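Local coordinates for protein multicopper oxidase (Uncultured bacterium, PDB 4E9X) that probably couples the oxidation of substrates to the reduction of dioxygen at its bound copper ions, as other multicopper oxidases do, at residues P56-W61 against G74-T79; T178-V183 against K289-N294; I270-Y275 against D282-K287. All blocks are in the same frame, centred on the assembly; numbering follows the deposited sequence.

Contact 1: P56-W61 against G74-T79. With CU (copper (II) ion), chain D; CU (copper (II) ion), chain K.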
loop_
_atom_site.group_PDB
_atom_site.type_symbol
_atom_site.label_atom_id
_atom_site.label_comp_id
_atom_site.label_asym_id
_atom_site.label_seq_id
_atom_site.Cartn_x
_atom_site.Cartn_y
_atom_site.Cartn_z
ATOM N N PRO A 56 -31.961 -0.540 -2.350
ATOM C CA PRO A 56 -31.609 0.819 -2.666
ATOM C C PRO A 56 -30.129 0.967 -3.080
ATOM O O PRO A 56 -29.241 0.218 -2.643
ATOM C CB PRO A 56 -31.851 1.563 -1.353
ATOM C CG PRO A 56 -31.922 0.517 -0.304
ATOM C CD PRO A 56 -32.219 -0.801 -0.920
ATOM N N HIS A 57 -29.936 1.986 -3.949
ATOM C CA HIS A 57 -28.584 2.313 -4.435
ATOM C C HIS A 57 -28.466 3.824 -4.620
ATOM O O HIS A 57 -29.479 4.530 -4.577
ATOM C CB HIS A 57 -28.332 1.643 -5.810
ATOM C CG HIS A 57 -28.468 0.150 -5.771
ATOM N ND1 HIS A 57 -27.564 -0.682 -5.158
ATOM C CD2 HIS A 57 -29.472 -0.633 -6.266
ATOM C CE1 HIS A 57 -28.030 -1.942 -5.307
ATOM N NE2 HIS A 57 -29.201 -1.923 -5.978
ATOM N N THR A 58 -27.252 4.279 -4.931
ATOM C CA THR A 58 -27.015 5.611 -5.482
ATOM C C THR A 58 -25.914 5.505 -6.551
ATOM O O THR A 58 -25.390 4.402 -6.712
ATOM C CB THR A 58 -26.537 6.648 -4.452
ATOM O OG1 THR A 58 -25.308 6.162 -3.873
ATOM C CG2 THR A 58 -27.559 6.869 -3.328
ATOM N N ILE A 59 -25.579 6.596 -7.206
ATOM C CA ILE A 59 -24.301 6.614 -7.932
ATOM C C ILE A 59 -23.525 7.834 -7.455
ATOM O O ILE A 59 -24.013 8.958 -7.576
ATOM C CB ILE A 59 -24.471 6.656 -9.445
ATOM C CG1 ILE A 59 -25.391 5.544 -9.987
ATOM C CG2 ILE A 59 -23.071 6.558 -10.107
ATOM C CD1 ILE A 59 -25.414 5.540 -11.539
ATOM N N HIS A 60 -22.318 7.579 -6.955
ATOM C CA HIS A 60 -21.318 8.595 -6.704
ATOM C C HIS A 60 -20.313 8.650 -7.855
ATOM O O HIS A 60 -19.871 7.633 -8.415
ATOM C CB HIS A 60 -20.589 8.286 -5.388
ATOM C CG HIS A 60 -19.345 9.114 -5.224
ATOM N ND1 HIS A 60 -19.342 10.493 -5.146
ATOM C CD2 HIS A 60 -18.045 8.721 -5.101
ATOM C CE1 HIS A 60 -18.086 10.911 -5.039
ATOM N NE2 HIS A 60 -17.277 9.850 -4.979
ATOM N N TRP A 61 -19.928 9.850 -8.236
ATOM C CA TRP A 61 -19.061 10.142 -9.390
ATOM C C TRP A 61 -17.705 10.505 -8.826
ATOM O O TRP A 61 -17.459 11.633 -8.405
ATOM C CB TRP A 61 -19.681 11.265 -10.269
ATOM C CG TRP A 61 -21.119 10.879 -10.539
ATOM C CD1 TRP A 61 -22.192 11.272 -9.806
ATOM C CD2 TRP A 61 -21.653 10.035 -11.583
ATOM N NE1 TRP A 61 -23.356 10.723 -10.323
ATOM C CE2 TRP A 61 -23.072 9.954 -11.420
ATOM C CE3 TRP A 61 -21.044 9.341 -12.639
ATOM C CZ2 TRP A 61 -23.897 9.202 -12.276
ATOM C CZ3 TRP A 61 -21.891 8.600 -13.468
ATOM C CH2 TRP A 61 -23.278 8.512 -13.326
ATOM N N GLY A 74 -24.197 11.816 -4.799
ATOM C CA GLY A 74 -24.555 10.423 -4.677
ATOM C C GLY A 74 -24.307 9.773 -3.344
ATOM O O GLY A 74 -24.133 8.537 -3.263
ATOM N N VAL A 75 -24.309 10.536 -2.230
ATOM C CA VAL A 75 -24.003 9.896 -0.934
ATOM C C VAL A 75 -25.275 9.869 -0.078
ATOM O O VAL A 75 -25.826 10.923 0.275
ATOM C CB VAL A 75 -22.905 10.717 -0.233
ATOM C CG1 VAL A 75 -22.641 10.100 1.133
ATOM C CG2 VAL A 75 -21.643 10.691 -1.096
ATOM N N PRO A 76 -25.766 8.687 0.276
ATOM C CA PRO A 76 -27.038 8.595 0.993
ATOM C C PRO A 76 -26.851 9.199 2.362
ATOM O O PRO A 76 -25.846 9.032 3.051
ATOM C CB PRO A 76 -27.338 7.079 1.063
ATOM C CG PRO A 76 -25.964 6.481 0.988
ATOM C CD PRO A 76 -25.122 7.379 0.076
ATOM N N GLY A 77 -27.855 9.940 2.825
ATOM C CA GLY A 77 -27.822 10.562 4.158
ATOM C C GLY A 77 -26.934 11.796 4.240
ATOM O O GLY A 77 -26.856 12.439 5.288
ATOM N N VAL A 78 -26.260 12.096 3.102
ATOM C CA VAL A 78 -25.393 13.279 3.092
ATOM C C VAL A 78 -25.817 14.229 1.982
ATOM O O VAL A 78 -26.028 15.429 2.261
ATOM C CB VAL A 78 -23.892 12.892 2.969
ATOM C CG1 VAL A 78 -23.053 14.154 2.941
ATOM C CG2 VAL A 78 -23.548 11.949 4.147
ATOM N N THR A 79 -25.968 13.697 0.755
ATOM C CA THR A 79 -26.383 14.562 -0.376
ATOM C C THR A 79 -27.713 14.141 -0.983
ATOM O O THR A 79 -28.240 14.972 -1.753
ATOM C CB THR A 79 -25.295 14.646 -1.457
ATOM O OG1 THR A 79 -25.171 13.408 -2.150
ATOM C CG2 THR A 79 -23.939 14.940 -0.841
HETATM CU CU CU D . -25.771 -0.250 -4.305
HETATM CU CU CU K . -15.577 10.022 -4.245
#
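T58 and G74 join two loops of the copper-binding region through one short hydrogen bond. The T58 side chain can be followed outward from CB, which already lies 3.3 Å from G74 O. Its first torsion (chi1 59°) sets OG1 between the backbone N and the carbonyl carbon. From there OG1 donates to G74 O at 2.7 Å, approaching at a 142° angle to the C=O and tilted from the carbonyl plane. The same OG1 also takes the backbone N-H of H106, a residue of the dioxygen pocket, and so ties the G74 loop to that pocket. The CG2 methyl stays farther from G74 O, at 3.8 Å, while the P76 ring brings its CD to 4.1 Å from T58 OG1. Next to this bond, G74 has a positive phi (81°) and no CB, and its CA approaches to 3.3 Å from I59 O in a CA-H...O contact.

Copper ligands flank the junction. H57 ND1 holds one copper ion at 2.0 Å, together with C105, H112 and M118. H60 NE2 holds another at 1.9 Å, shared with H204 of a neighbouring subunit, and the other ring nitrogen of H60, ND1, is fixed by D73 O. The H57 to H60 segment thus spans from the copper site with the cysteine ligand to copper at the subunit interface.

H60 and W61 enter strand 60-62, an outer strand of a five-stranded sheet and antiparallel to strand 101-104, while H57 and I59 point their side chains onto strands 3-18 and 44-51.

Contact 2: T178-V183 against K289-N294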
loop_
_atom_site.group_PDB
_atom_site.type_symbol
_atom_site.label_atom_id
_atom_site.label_comp_id
_atom_site.label_asym_id
_atom_site.label_seq_id
_atom_site.Cartn_x
_atom_site.Cartn_y
_atom_site.Cartn_z
ATOM N N THR A 178 -9.818 -14.042 -18.244
ATOM C CA THR A 178 -9.403 -12.731 -18.744
ATOM C C THR A 178 -9.050 -12.867 -20.225
ATOM O O THR A 178 -9.145 -13.932 -20.822
ATOM C CB THR A 178 -8.210 -12.228 -17.911
ATOM O OG1 THR A 178 -7.279 -13.308 -17.929
ATOM C CG2 THR A 178 -8.569 -11.951 -16.471
ATOM N N GLN A 179 -8.643 -11.757 -20.833
ATOM C CA GLN A 179 -8.292 -11.732 -22.269
ATOM C C GLN A 179 -6.913 -11.091 -22.412
ATOM O O GLN A 179 -6.533 -10.234 -21.590
ATOM C CB GLN A 179 -9.307 -10.865 -23.036
ATOM C CG GLN A 179 -10.687 -11.514 -23.054
ATOM C CD GLN A 179 -10.817 -12.517 -24.176
ATOM O OE1 GLN A 179 -9.994 -12.526 -25.084
ATOM N NE2 GLN A 179 -11.841 -13.349 -24.068
ATOM N N PRO A 180 -6.214 -11.438 -23.459
ATOM C CA PRO A 180 -4.919 -10.819 -23.725
ATOM C C PRO A 180 -5.058 -9.382 -24.158
ATOM O O PRO A 180 -6.083 -8.928 -24.686
ATOM C CB PRO A 180 -4.361 -11.666 -24.919
ATOM C CG PRO A 180 -5.599 -12.237 -25.596
ATOM C CD PRO A 180 -6.580 -12.471 -24.457
ATOM N N LEU A 181 -3.966 -8.650 -23.950
ATOM C CA LEU A 181 -3.793 -7.257 -24.405
ATOM C C LEU A 181 -2.941 -7.368 -25.666
ATOM O O LEU A 181 -1.711 -7.588 -25.600
ATOM C CB LEU A 181 -3.161 -6.439 -23.280
ATOM C CG LEU A 181 -3.239 -4.922 -23.295
ATOM C CD1 LEU A 181 -2.747 -4.317 -21.980
ATOM C CD2 LEU A 181 -2.450 -4.347 -24.461
ATOM N N ARG A 182 -3.588 -7.281 -26.845
ATOM C CA ARG A 182 -2.905 -7.513 -28.116
ATOM C C ARG A 182 -2.371 -6.212 -28.676
ATOM O O ARG A 182 -3.116 -5.223 -28.805
ATOM C CB ARG A 182 -3.833 -8.216 -29.142
ATOM C CG ARG A 182 -4.130 -9.637 -28.653
ATOM C CD ARG A 182 -4.807 -10.451 -29.753
ATOM N NE ARG A 182 -5.005 -11.815 -29.343
ATOM C CZ ARG A 182 -5.766 -12.682 -29.978
ATOM N NH1 ARG A 182 -6.447 -12.338 -31.045
ATOM N NH2 ARG A 182 -5.889 -13.937 -29.515
ATOM N N VAL A 183 -1.085 -6.216 -28.983
ATOM C CA VAL A 183 -0.385 -5.027 -29.507
ATOM C C VAL A 183 0.403 -5.430 -30.718
ATOM O O VAL A 183 0.582 -6.607 -31.013
ATOM C CB VAL A 183 0.563 -4.406 -28.458
ATOM C CG1 VAL A 183 -0.280 -4.028 -27.205
ATOM C CG2 VAL A 183 1.706 -5.355 -28.115
ATOM N N LYS A 289 -7.389 -18.787 -28.199
ATOM C CA LYS A 289 -8.336 -18.060 -27.312
ATOM C C LYS A 289 -9.528 -17.536 -28.049
ATOM O O LYS A 289 -9.375 -16.995 -29.152
ATOM C CB LYS A 289 -7.530 -16.896 -26.745
ATOM C CG LYS A 289 -8.257 -15.971 -25.782
ATOM C CD LYS A 289 -8.841 -16.747 -24.566
ATOM C CE LYS A 289 -8.966 -15.756 -23.438
ATOM N NZ LYS A 289 -9.583 -16.407 -22.250
ATOM N N ASP A 290 -10.716 -17.640 -27.508
ATOM C CA ASP A 290 -11.910 -16.964 -28.060
ATOM C C ASP A 290 -11.791 -15.495 -27.651
ATOM O O ASP A 290 -12.167 -15.110 -26.535
ATOM C CB ASP A 290 -13.154 -17.633 -27.541
ATOM C CG ASP A 290 -14.458 -17.070 -28.045
ATOM O OD1 ASP A 290 -14.468 -16.031 -28.756
ATOM O OD2 ASP A 290 -15.506 -17.707 -27.731
ATOM N N TYR A 291 -11.246 -14.680 -28.551
ATOM C CA TYR A 291 -10.783 -13.355 -28.210
ATOM C C TYR A 291 -11.848 -12.272 -28.179
ATOM O O TYR A 291 -12.714 -12.200 -29.072
ATOM C CB TYR A 291 -9.746 -12.994 -29.287
ATOM C CG TYR A 291 -9.142 -11.618 -29.176
ATOM C CD1 TYR A 291 -8.465 -11.192 -28.042
ATOM C CD2 TYR A 291 -9.231 -10.737 -30.243
ATOM C CE1 TYR A 291 -7.925 -9.903 -27.984
ATOM C CE2 TYR A 291 -8.695 -9.463 -30.242
ATOM C CZ TYR A 291 -8.039 -9.061 -29.082
ATOM O OH TYR A 291 -7.465 -7.812 -29.048
ATOM N N ASP A 292 -11.757 -11.397 -27.187
ATOM C CA ASP A 292 -12.579 -10.202 -27.057
ATOM C C ASP A 292 -11.702 -8.942 -27.192
ATOM O O ASP A 292 -11.010 -8.584 -26.241
ATOM C CB ASP A 292 -13.259 -10.196 -25.691
ATOM C CG ASP A 292 -14.049 -8.950 -25.450
ATOM O OD1 ASP A 292 -14.227 -8.135 -26.380
ATOM O OD2 ASP A 292 -14.506 -8.773 -24.263
ATOM N N PRO A 293 -11.741 -8.254 -28.324
ATOM C CA PRO A 293 -10.855 -7.077 -28.494
ATOM C C PRO A 293 -11.249 -5.921 -27.585
ATOM O O PRO A 293 -10.488 -4.926 -27.511
ATOM C CB PRO A 293 -11.028 -6.683 -29.945
ATOM C CG PRO A 293 -12.310 -7.325 -30.398
ATOM C CD PRO A 293 -12.575 -8.536 -29.509
ATOM N N ASN A 294 -12.427 -5.960 -26.961
ATOM C CA ASN A 294 -12.877 -4.870 -26.110
ATOM C C ASN A 294 -12.876 -5.188 -24.629
ATOM O O ASN A 294 -13.520 -4.464 -23.856
ATOM C CB ASN A 294 -14.314 -4.458 -26.525
ATOM C CG ASN A 294 -14.627 -3.025 -26.171
ATOM O OD1 ASN A 294 -13.781 -2.128 -26.265
ATOM N ND2 ASN A 294 -15.896 -2.795 -25.808
HETATM O O HOH W 1 -8.512 -7.546 -25.202
HETATM O O HOH W 2 -6.454 -6.455 -26.965
HETATM O O HOH W 3 -7.247 -16.078 -30.755
#
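A bend at chi2 (-85°) sets Q179 CD beside the backbone of D290-D292, and Y291 CG lies anti to the backbone N (chi1 178°). The Q179 amide is gripped at both ends. Q179 NE2 donates almost within its own amide plane to D290 O at 3.0 Å, and Q179 OE1 receives D292 N, also at 3.0 Å, from above the carbonyl plane. The bonded groups lie two residues apart, on either side of Y291. K289 folds back so that its NZ reaches T178 O at 2.9 Å, nearly along the C=O axis; P176 O is a second acceptor.

R182 runs antiparallel over the phenol, with its guanidinium flat on one face of Y291. The planes are 13° apart and R182 CZ stands 3.8 Å from the ring centroid, a cation-pi stack; NH1 comes closest, 3.3 Å from Y291 CD2. R182 CD adds a CH-pi contact, and the salt bridge of NE to E274 OE1 anchors the cation. P180 CG packs 3.9 Å from Y291 CD1. Waters stitch the margins: one links R182 NH2 to K289 O, another P180 O to D292 O.

Past the stack, D292 OD1 closes an Asx turn on N294 N, while D292 OD2 is hydrogen-bonded to H310. The 289-294 loop crosses the run into strand 181-183, an outer strand of its sheet, parallel to strand 270-275, with L181 packing on strand 138-147 behind it.

Contact 3: I270-Y275 against D282-K287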
loop_
_atom_site.group_PDB
_atom_site.type_symbol
_atom_site.label_atom_id
_atom_site.label_comp_id
_atom_site.label_asym_id
_atom_site.label_seq_id
_atom_site.Cartn_x
_atom_site.Cartn_y
_atom_site.Cartn_z
ATOM N N ILE A 270 -4.578 -11.538 -14.247
ATOM C CA ILE A 270 -3.468 -11.840 -15.143
ATOM C C ILE A 270 -3.910 -11.610 -16.594
ATOM O O ILE A 270 -4.964 -12.148 -16.965
ATOM C CB ILE A 270 -3.022 -13.308 -15.005
ATOM C CG1 ILE A 270 -2.639 -13.691 -13.588
ATOM C CG2 ILE A 270 -1.911 -13.612 -16.030
ATOM C CD1 ILE A 270 -2.383 -15.176 -13.376
ATOM N N THR A 271 -3.117 -10.900 -17.381
ATOM C CA THR A 271 -3.276 -10.877 -18.813
ATOM C C THR A 271 -1.905 -11.143 -19.432
ATOM O O THR A 271 -0.924 -11.386 -18.691
ATOM C CB THR A 271 -3.919 -9.561 -19.288
ATOM O OG1 THR A 271 -4.090 -9.641 -20.733
ATOM C CG2 THR A 271 -3.074 -8.349 -18.966
ATOM N N VAL A 272 -1.849 -11.149 -20.759
ATOM C CA VAL A 272 -0.568 -11.289 -21.480
ATOM C C VAL A 272 -0.547 -10.190 -22.523
ATOM O O VAL A 272 -1.550 -10.011 -23.274
ATOM C CB VAL A 272 -0.485 -12.655 -22.170
ATOM C CG1 VAL A 272 0.810 -12.823 -22.944
ATOM C CG2 VAL A 272 -0.645 -13.764 -21.157
ATOM N N ILE A 273 0.548 -9.438 -22.569
ATOM C CA ILE A 273 0.813 -8.523 -23.692
ATOM C C ILE A 273 1.282 -9.421 -24.812
ATOM O O ILE A 273 2.423 -9.934 -24.761
ATOM C CB ILE A 273 1.850 -7.473 -23.318
ATOM C CG1 ILE A 273 1.355 -6.680 -22.059
ATOM C CG2 ILE A 273 2.102 -6.588 -24.507
ATOM C CD1 ILE A 273 2.481 -5.909 -21.404
ATOM N N GLU A 274 0.419 -9.628 -25.806
ATOM C CA GLU A 274 0.702 -10.509 -26.945
ATOM C C GLU A 274 1.038 -9.633 -28.126
ATOM O O GLU A 274 0.178 -8.870 -28.604
ATOM C CB GLU A 274 -0.549 -11.295 -27.307
ATOM C CG GLU A 274 -0.925 -12.425 -26.312
ATOM C CD GLU A 274 -2.144 -13.166 -26.796
ATOM O OE1 GLU A 274 -2.804 -12.750 -27.786
ATOM O OE2 GLU A 274 -2.490 -14.165 -26.148
ATOM N N TYR A 275 2.264 -9.741 -28.634
ATOM C CA TYR A 275 2.572 -8.981 -29.852
ATOM C C TYR A 275 2.175 -9.775 -31.106
ATOM O O TYR A 275 2.427 -11.003 -31.211
ATOM C CB TYR A 275 4.046 -8.644 -29.970
ATOM C CG TYR A 275 4.589 -7.514 -29.089
ATOM C CD1 TYR A 275 4.681 -7.647 -27.687
ATOM C CD2 TYR A 275 5.048 -6.364 -29.683
ATOM C CE1 TYR A 275 5.199 -6.588 -26.939
ATOM C CE2 TYR A 275 5.600 -5.335 -28.972
ATOM C CZ TYR A 275 5.665 -5.443 -27.583
ATOM O OH TYR A 275 6.244 -4.425 -26.884
ATOM N N ASP A 282 2.543 -24.324 -29.714
ATOM C CA ASP A 282 1.427 -25.235 -29.436
ATOM C C ASP A 282 1.134 -25.295 -27.926
ATOM O O ASP A 282 -0.009 -25.619 -27.619
ATOM C CB ASP A 282 1.690 -26.698 -29.869
ATOM C CG ASP A 282 1.588 -26.842 -31.372
ATOM O OD1 ASP A 282 1.107 -25.948 -32.092
ATOM O OD2 ASP A 282 2.002 -27.922 -31.876
ATOM N N TRP A 283 2.156 -25.004 -27.091
ATOM C CA TRP A 283 1.977 -25.131 -25.631
ATOM C C TRP A 283 1.513 -23.823 -24.994
ATOM O O TRP A 283 1.310 -23.772 -23.774
ATOM C CB TRP A 283 3.240 -25.626 -24.898
ATOM C CG TRP A 283 4.486 -25.022 -25.440
ATOM C CD1 TRP A 283 5.364 -25.587 -26.338
ATOM C CD2 TRP A 283 5.016 -23.729 -25.132
ATOM N NE1 TRP A 283 6.393 -24.692 -26.584
ATOM C CE2 TRP A 283 6.189 -23.555 -25.842
ATOM C CE3 TRP A 283 4.549 -22.720 -24.263
ATOM C CZ2 TRP A 283 6.963 -22.394 -25.763
ATOM C CZ3 TRP A 283 5.326 -21.557 -24.195
ATOM C CH2 TRP A 283 6.510 -21.400 -24.928
ATOM N N TYR A 284 1.347 -22.788 -25.831
ATOM C CA TYR A 284 0.921 -21.494 -25.254
ATOM C C TYR A 284 -0.461 -21.605 -24.657
ATOM O O TYR A 284 -1.418 -22.057 -25.303
ATOM C CB TYR A 284 0.961 -20.395 -26.342
ATOM C CG TYR A 284 0.440 -19.046 -25.874
ATOM C CD1 TYR A 284 0.871 -18.522 -24.639
ATOM C CD2 TYR A 284 -0.459 -18.276 -26.612
ATOM C CE1 TYR A 284 0.409 -17.306 -24.217
ATOM C CE2 TYR A 284 -0.927 -17.062 -26.182
ATOM C CZ TYR A 284 -0.483 -16.578 -24.953
ATOM O OH TYR A 284 -0.932 -15.358 -24.505
ATOM N N VAL A 285 -0.599 -21.149 -23.420
ATOM C CA VAL A 285 -1.860 -21.299 -22.699
ATOM C C VAL A 285 -3.051 -20.684 -23.449
ATOM O O VAL A 285 -4.167 -21.215 -23.396
ATOM C CB VAL A 285 -1.751 -20.735 -21.265
ATOM C CG1 VAL A 285 -1.570 -19.206 -21.283
ATOM C CG2 VAL A 285 -2.973 -21.022 -20.404
ATOM N N TRP A 286 -2.823 -19.620 -24.173
ATOM C CA TRP A 286 -3.932 -18.912 -24.838
ATOM C C TRP A 286 -3.899 -19.094 -26.332
ATOM O O TRP A 286 -4.457 -18.273 -27.096
ATOM C CB TRP A 286 -3.912 -17.462 -24.364
ATOM C CG TRP A 286 -4.795 -17.177 -23.176
ATOM C CD1 TRP A 286 -5.692 -17.984 -22.569
ATOM C CD2 TRP A 286 -4.831 -15.920 -22.469
ATOM N NE1 TRP A 286 -6.329 -17.347 -21.493
ATOM C CE2 TRP A 286 -5.797 -16.072 -21.424
ATOM C CE3 TRP A 286 -4.122 -14.716 -22.609
ATOM C CZ2 TRP A 286 -6.075 -15.015 -20.536
ATOM C CZ3 TRP A 286 -4.418 -13.678 -21.729
ATOM C CH2 TRP A 286 -5.374 -13.825 -20.715
ATOM N N LYS A 287 -3.300 -20.177 -26.817
ATOM C CA LYS A 287 -3.385 -20.452 -28.260
ATOM C C LYS A 287 -4.846 -20.619 -28.675
ATOM O O LYS A 287 -5.640 -21.247 -27.967
ATOM C CB LYS A 287 -2.560 -21.703 -28.577
ATOM C CG LYS A 287 -2.748 -22.209 -30.002
ATOM C CD LYS A 287 -2.139 -23.588 -30.160
ATOM C CE LYS A 287 -2.491 -24.107 -31.544
ATOM N NZ LYS A 287 -2.387 -23.056 -32.608
HETATM O O HOH W 4 -4.220 -15.507 -27.726
#
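E274 and Y284 link strand 270-275 to the turn that follows it: Y284 OH donates 2.6 Å to E274 OE2, which uses the anti lone pair, away from the other oxygen. Y284 CG lies anti to the backbone N (chi1 176°). The extended E274 chain brings the carboxylate obliquely to the edge of the tyrosine ring, the two planes 63° apart. V272 meets the phenol tip to tip, with CG1 3.4 Å from Y284 OH. On its other branch, V272 CG2 lies 3.8 Å from W286 CZ3. The far rim of the indole also runs by the strand backbone, W286 CZ3 3.7 Å from V272 N and W286 CH2 4.1 Å from T271 CA. W286 NE1 is held by P176 O, and F175 lies against the indole. Behind the phenol, the backbone N of W286 sits 3.5 Å above the centre of the Y284 ring, so the turn folds over its own tyrosine, while R248 makes a cation-pi contact with that ring.

Beside the E274-Y284 bond the contact is water-mediated. A water donates to E274 OE2 at 2.7 Å and to W286 O, bridging where side chain and backbone do not meet directly. V285 and W286 are the corners of a type I beta turn from Y284 to K287, closed by K287 N to Y284 O; the looser side is here, where V285 and K287 are exposed.

A neighbouring subunit covers this surface: its V78 packs on V272, its G77 on Y284, and V285 makes backbone bonds to it. The pattern, an inner strand of a cupredoxin-like sheet covered by aromatic residues of the following loop, here lies at the subunit interface of a trimer.

Overall arrangement
Contact 1 closes in the first copper-oxidase region before contacts 2 and 3 open in the second half of the chain. Its centre lies about 35 Å from that of contact 2 and about 41 Å from that of contact 3, across the centre of the chain. Contacts 2 and 3 are neighbours, centres about 10 Å apart: strands 181-183 and 270-275 are adjacent and parallel in one sheet, and residues 178-179 bond to 270-271 through T178 OG1 to I270 O and Q179 O to T271 OG1. Across subunits contacts 1 and 3 meet: G77 and V78 of contact 1 pack on Y284 and V272 of contact 3 in another copy, near copper sites shared between adjacent subunits.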